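Local coordinates for ribonuclease P protein component 3 (Thermococcus kodakarensis KOD1, PDB 3WYZ), which probably serves as a protein subunit of ribonuclease P, the RNA-based complex that cleaves precursor tRNAs to generate their mature 5'-ends, at residues A87-N99 with V107-G121. Numbering follows the deposited sequence.
Sequences ALLYVQGGDMRIN and VDALISPWFGRKDPG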
loop_
_atom_site.group_PDB
_atom_site.type_symbol
_atom_site.label_atom_id
_atom_site.label_comp_id
_atom_site.label_asym_id
_atom_site.label_seq_id
_atom_site.Cartn_x
_atom_site.Cartn_y
_atom_site.Cartn_z
ATOM N N ALA A 87 -0.980 -12.182 -8.195
ATOM C CA ALA A 87 -0.378 -10.948 -7.705
ATOM C C ALA A 87 -1.278 -10.321 -6.656
ATOM O O ALA A 87 -2.495 -10.529 -6.668
ATOM C CB ALA A 87 -0.157 -9.971 -8.854
ATOM N N LEU A 88 -0.677 -9.555 -5.749
ATOM C CA LEU A 88 -1.447 -8.737 -4.827
ATOM C C LEU A 88 -2.066 -7.609 -5.626
ATOM O O LEU A 88 -1.420 -7.031 -6.500
ATOM C CB LEU A 88 -0.572 -8.142 -3.727
ATOM C CG LEU A 88 0.155 -9.125 -2.823
ATOM C CD1 LEU A 88 1.021 -8.380 -1.829
ATOM C CD2 LEU A 88 -0.796 -10.073 -2.107
ATOM N N LEU A 89 -3.320 -7.293 -5.323
ATOM C CA LEU A 89 -4.003 -6.200 -5.985
ATOM C C LEU A 89 -4.025 -4.987 -5.063
ATOM O O LEU A 89 -4.738 -4.975 -4.061
ATOM C CB LEU A 89 -5.421 -6.619 -6.383
ATOM C CG LEU A 89 -6.186 -5.674 -7.321
ATOM C CD1 LEU A 89 -5.444 -5.489 -8.632
ATOM C CD2 LEU A 89 -7.595 -6.199 -7.583
ATOM N N TYR A 90 -3.216 -3.987 -5.393
ATOM C CA TYR A 90 -3.268 -2.694 -4.722
ATOM C C TYR A 90 -4.083 -1.715 -5.555
ATOM O O TYR A 90 -4.202 -1.870 -6.768
ATOM C CB TYR A 90 -1.870 -2.104 -4.529
ATOM C CG TYR A 90 -0.916 -2.895 -3.663
ATOM C CD1 TYR A 90 -1.368 -3.823 -2.723
ATOM C CD2 TYR A 90 0.450 -2.668 -3.752
ATOM C CE1 TYR A 90 -0.480 -4.526 -1.928
ATOM C CE2 TYR A 90 1.339 -3.357 -2.959
ATOM C CZ TYR A 90 0.873 -4.287 -2.052
ATOM O OH TYR A 90 1.775 -4.967 -1.271
ATOM N N VAL A 91 -4.639 -0.706 -4.888
ATOM C CA VAL A 91 -5.320 0.394 -5.559
ATOM C C VAL A 91 -4.798 1.710 -4.999
ATOM O O VAL A 91 -4.701 1.881 -3.788
ATOM C CB VAL A 91 -6.850 0.319 -5.384
ATOM C CG1 VAL A 91 -7.532 1.541 -5.999
ATOM C CG2 VAL A 91 -7.393 -0.954 -6.005
ATOM N N GLN A 92 -4.457 2.627 -5.898
ATOM C CA GLN A 92 -4.029 3.967 -5.533
ATOM C C GLN A 92 -5.227 4.761 -5.023
ATOM O O GLN A 92 -6.227 4.905 -5.731
ATOM C CB GLN A 92 -3.428 4.665 -6.756
ATOM C CG GLN A 92 -2.916 6.082 -6.530
ATOM C CD GLN A 92 -1.459 6.114 -6.118
ATOM O OE1 GLN A 92 -1.123 5.790 -4.980
ATOM N NE2 GLN A 92 -0.584 6.505 -7.042
ATOM N N GLY A 93 -5.116 5.269 -3.795
ATOM C CA GLY A 93 -6.145 6.110 -3.204
ATOM C C GLY A 93 -6.082 7.535 -3.719
ATOM O O GLY A 93 -5.137 7.906 -4.405
ATOM N N GLY A 94 -7.092 8.334 -3.384
ATOM C CA GLY A 94 -7.138 9.737 -3.786
ATOM C C GLY A 94 -8.495 10.197 -4.284
ATOM O O GLY A 94 -8.895 11.341 -4.043
ATOM N N ASP A 95 -9.186 9.319 -5.008
ATOM C CA ASP A 95 -10.546 9.583 -5.456
ATOM C C ASP A 95 -11.492 8.837 -4.523
ATOM O O ASP A 95 -11.248 7.678 -4.181
ATOM C CB ASP A 95 -10.722 9.128 -6.909
ATOM C CG ASP A 95 -12.099 9.463 -7.486
ATOM O OD1 ASP A 95 -12.868 10.236 -6.874
ATOM O OD2 ASP A 95 -12.411 8.950 -8.578
ATOM N N MET A 96 -12.563 9.505 -4.106
ATOM C CA MET A 96 -13.480 8.935 -3.126
ATOM C C MET A 96 -14.288 7.756 -3.661
ATOM O O MET A 96 -14.566 6.809 -2.917
ATOM C CB MET A 96 -14.411 10.012 -2.569
ATOM C CG MET A 96 -13.807 10.793 -1.416
ATOM S SD MET A 96 -13.394 9.757 0.006
ATOM C CE MET A 96 -13.732 10.905 1.340
ATOM N N ARG A 97 -14.669 7.815 -4.938
ATOM C CA ARG A 97 -15.318 6.683 -5.607
ATOM C C ARG A 97 -14.378 5.478 -5.684
ATOM O O ARG A 97 -14.810 4.329 -5.541
ATOM C CB ARG A 97 -15.759 7.061 -7.024
ATOM C CG ARG A 97 -16.921 8.033 -7.078
ATOM C CD ARG A 97 -17.455 8.195 -8.496
ATOM N NE ARG A 97 -18.647 9.040 -8.528
ATOM C CZ ARG A 97 -19.349 9.333 -9.622
ATOM N NH1 ARG A 97 -18.992 8.854 -10.813
ATOM N NH2 ARG A 97 -20.421 10.114 -9.525
ATOM N N ILE A 98 -13.097 5.754 -5.918
ATOM C CA ILE A 98 -12.073 4.716 -6.010
ATOM C C ILE A 98 -11.778 4.132 -4.640
ATOM O O ILE A 98 -11.734 2.912 -4.486
ATOM C CB ILE A 98 -10.775 5.253 -6.647
ATOM C CG1 ILE A 98 -11.042 5.686 -8.098
ATOM C CG2 ILE A 98 -9.656 4.218 -6.587
ATOM C CD1 ILE A 98 -11.534 4.588 -9.021
ATOM N N ASN A 99 -11.586 5.006 -3.655
ATOM C CA ASN A 99 -11.383 4.577 -2.276
ATOM C C ASN A 99 -12.485 3.629 -1.811
ATOM O O ASN A 99 -12.200 2.606 -1.201
ATOM C CB ASN A 99 -11.313 5.783 -1.329
ATOM C CG ASN A 99 -10.026 6.571 -1.468
ATOM O OD1 ASN A 99 -9.203 6.284 -2.322
ATOM N ND2 ASN A 99 -9.858 7.583 -0.630
ATOM N N VAL A 107 -10.223 -5.755 -2.113
ATOM C CA VAL A 107 -8.873 -5.678 -2.645
ATOM C C VAL A 107 -7.869 -5.877 -1.498
ATOM O O VAL A 107 -8.209 -5.678 -0.327
ATOM C CB VAL A 107 -8.667 -4.321 -3.372
ATOM C CG1 VAL A 107 -8.138 -3.237 -2.440
ATOM C CG2 VAL A 107 -7.763 -4.487 -4.562
ATOM N N ASP A 108 -6.644 -6.284 -1.830
ATOM C CA ASP A 108 -5.623 -6.560 -0.806
ATOM C C ASP A 108 -5.285 -5.310 0.003
ATOM O O ASP A 108 -5.182 -5.367 1.225
ATOM C CB ASP A 108 -4.347 -7.133 -1.436
ATOM C CG ASP A 108 -4.550 -8.535 -2.000
ATOM O OD1 ASP A 108 -4.845 -9.456 -1.204
ATOM O OD2 ASP A 108 -4.424 -8.717 -3.236
ATOM N N ALA A 109 -5.105 -4.180 -0.675
ATOM C CA ALA A 109 -4.772 -2.941 0.021
ATOM C C ALA A 109 -5.180 -1.697 -0.742
ATOM O O ALA A 109 -5.130 -1.666 -1.970
ATOM C CB ALA A 109 -3.282 -2.889 0.318
ATOM N N LEU A 110 -5.578 -0.677 0.014
ATOM C CA LEU A 110 -5.783 0.664 -0.500
ATOM C C LEU A 110 -4.594 1.504 -0.060
ATOM O O LEU A 110 -4.375 1.688 1.137
ATOM C CB LEU A 110 -7.078 1.257 0.057
ATOM C CG LEU A 110 -7.459 2.667 -0.400
ATOM C CD1 LEU A 110 -7.692 2.691 -1.901
ATOM C CD2 LEU A 110 -8.692 3.161 0.348
ATOM N N ILE A 111 -3.828 1.997 -1.029
ATOM C CA ILE A 111 -2.615 2.748 -0.750
ATOM C C ILE A 111 -2.926 4.237 -0.718
ATOM O O ILE A 111 -3.420 4.789 -1.705
ATOM C CB ILE A 111 -1.528 2.494 -1.818
ATOM C CG1 ILE A 111 -1.287 0.993 -2.027
ATOM C CG2 ILE A 111 -0.225 3.184 -1.436
ATOM C CD1 ILE A 111 -0.855 0.228 -0.789
ATOM N N SER A 112 -2.645 4.872 0.424
ATOM C CA SER A 112 -2.747 6.325 0.584
ATOM C C SER A 112 -4.077 6.914 0.095
ATOM O O SER A 112 -4.119 7.546 -0.954
ATOM C CB SER A 112 -1.589 7.010 -0.147
ATOM O OG SER A 112 -0.349 6.639 0.414
ATOM N N PRO A 113 -5.164 6.714 0.859
ATOM C CA PRO A 113 -6.472 7.258 0.467
ATOM C C PRO A 113 -6.505 8.783 0.403
ATOM O O PRO A 113 -7.359 9.349 -0.283
ATOM C CB PRO A 113 -7.422 6.737 1.562
ATOM C CG PRO A 113 -6.536 6.327 2.696
ATOM C CD PRO A 113 -5.249 5.890 2.075
ATOM N N TRP A 114 -5.580 9.424 1.116
ATOM C CA TRP A 114 -5.434 10.882 1.139
ATOM C C TRP A 114 -4.719 11.447 -0.094
ATOM O O TRP A 114 -4.722 12.658 -0.309
ATOM C CB TRP A 114 -4.654 11.317 2.398
ATOM C CG TRP A 114 -3.326 10.627 2.524
ATOM C CD1 TRP A 114 -2.146 10.987 1.932
ATOM C CD2 TRP A 114 -3.053 9.431 3.266
ATOM N NE1 TRP A 114 -1.159 10.091 2.263
ATOM C CE2 TRP A 114 -1.690 9.123 3.076
ATOM C CE3 TRP A 114 -3.831 8.592 4.073
ATOM C CZ2 TRP A 114 -1.089 8.013 3.664
ATOM C CZ3 TRP A 114 -3.232 7.483 4.654
ATOM C CH2 TRP A 114 -1.874 7.203 4.445
ATOM N N PHE A 115 -4.090 10.582 -0.887
ATOM C CA PHE A 115 -3.181 11.008 -1.957
ATOM C C PHE A 115 -3.798 12.058 -2.886
ATOM O O PHE A 115 -4.789 11.800 -3.555
ATOM C CB PHE A 115 -2.717 9.787 -2.770
ATOM C CG PHE A 115 -1.712 10.109 -3.841
ATOM C CD1 PHE A 115 -0.414 10.460 -3.508
ATOM C CD2 PHE A 115 -2.063 10.052 -5.184
ATOM C CE1 PHE A 115 0.519 10.755 -4.497
ATOM C CE2 PHE A 115 -1.132 10.341 -6.177
ATOM C CZ PHE A 115 0.161 10.697 -5.833
ATOM N N GLY A 116 -3.203 13.245 -2.908
ATOM C CA GLY A 116 -3.660 14.332 -3.775
ATOM C C GLY A 116 -4.965 14.970 -3.332
ATOM O O GLY A 116 -5.756 15.401 -4.165
ATOM N N ARG A 117 -5.184 15.042 -2.021
ATOM C CA ARG A 117 -6.419 15.600 -1.466
ATOM C C ARG A 117 -6.129 16.651 -0.405
ATOM O O ARG A 117 -4.982 16.828 0.024
ATOM C CB ARG A 117 -7.269 14.497 -0.830
ATOM C CG ARG A 117 -7.653 13.354 -1.754
ATOM C CD ARG A 117 -8.505 12.331 -1.010
ATOM N NE ARG A 117 -9.779 12.891 -0.561
ATOM C CZ ARG A 117 -10.827 13.120 -1.349
ATOM N NH1 ARG A 117 -10.788 12.834 -2.646
ATOM N NH2 ARG A 117 -11.931 13.633 -0.834
ATOM N N LYS A 118 -7.188 17.337 0.016
ATOM C CA LYS A 118 -7.125 18.259 1.150
ATOM C C LYS A 118 -7.862 17.676 2.354
ATOM O O LYS A 118 -8.279 18.410 3.238
ATOM C CB LYS A 118 -7.695 19.631 0.767
ATOM C CG LYS A 118 -6.831 20.406 -0.218
ATOM C CD LYS A 118 -7.246 20.165 -1.662
ATOM C CE LYS A 118 -8.426 21.038 -2.076
ATOM N NZ LYS A 118 -8.072 22.484 -2.198
ATOM N N ASP A 119 -7.992 16.349 2.385
ATOM C CA ASP A 119 -8.627 15.634 3.493
ATOM C C ASP A 119 -8.185 14.153 3.491
ATOM O O ASP A 119 -7.609 13.681 2.507
ATOM C CB ASP A 119 -10.158 15.755 3.402
ATOM C CG ASP A 119 -10.734 15.079 2.165
ATOM O OD1 ASP A 119 -10.740 13.826 2.093
ATOM O OD2 ASP A 119 -11.205 15.809 1.267
ATOM N N PRO A 120 -8.450 13.419 4.591
ATOM C CA PRO A 120 -7.983 12.025 4.714
ATOM C C PRO A 120 -8.459 11.060 3.631
ATOM O O PRO A 120 -7.756 10.101 3.317
ATOM C CB PRO A 120 -8.543 11.588 6.069
ATOM C CG PRO A 120 -8.708 12.841 6.833
ATOM C CD PRO A 120 -9.070 13.901 5.842
ATOM N N GLY A 121 -9.642 11.303 3.078
ATOM C CA GLY A 121 -10.229 10.394 2.098
ATOM C C GLY A 121 -10.645 9.090 2.746
ATOM O O GLY A 121 -10.703 8.045 2.101
HETATM O O HOH W 1 -13.230 12.301 -4.847
#
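Val91 pairs with Leu110 in a parallel bridge: its N donates to Ala109 O at 3.1 Å, and its O accepts from Ile111 N. Gly93 N extends the ladder to Ile111 O. Val107 CG2 lies 3.4 Å from Leu89 CG, a tight carbon pair, while Ile111 CD1 sits 4.2 Å above one face of the Tyr90 ring, toward its rim. Asn99 ND2 bridges Pro113 O at 3.1 Å and Gly121 O at 2.9 Å; its OD1 accepts from Gly94 N, which fixes the amide's orientation.

Toward solvent the apolar packing gives way to polar contacts around the partly exposed Arg117. Its chain bends at chi3 (63°), bringing NH1 to 2.8 Å from Gly94 O, near the guanidinium plane, while NE and NH2 grip Asp119 OD1 side-on and Met96 CG lies over one face. With an alanine here, Gly94 O and the Asp119 carboxylate would probably lose these donors and Met96 its flat cover. Phe115, exposed, sets CB 3.5 Å from Gly93 O, which lies at its ring edge.

The contact closes the beta-alpha-beta unit of strand 88-92, helix 96-104 and strand 109-111 in this TIM barrel-like fold; strand 65-70 flanks 88-92, and Trp114 packs on helix 149-168.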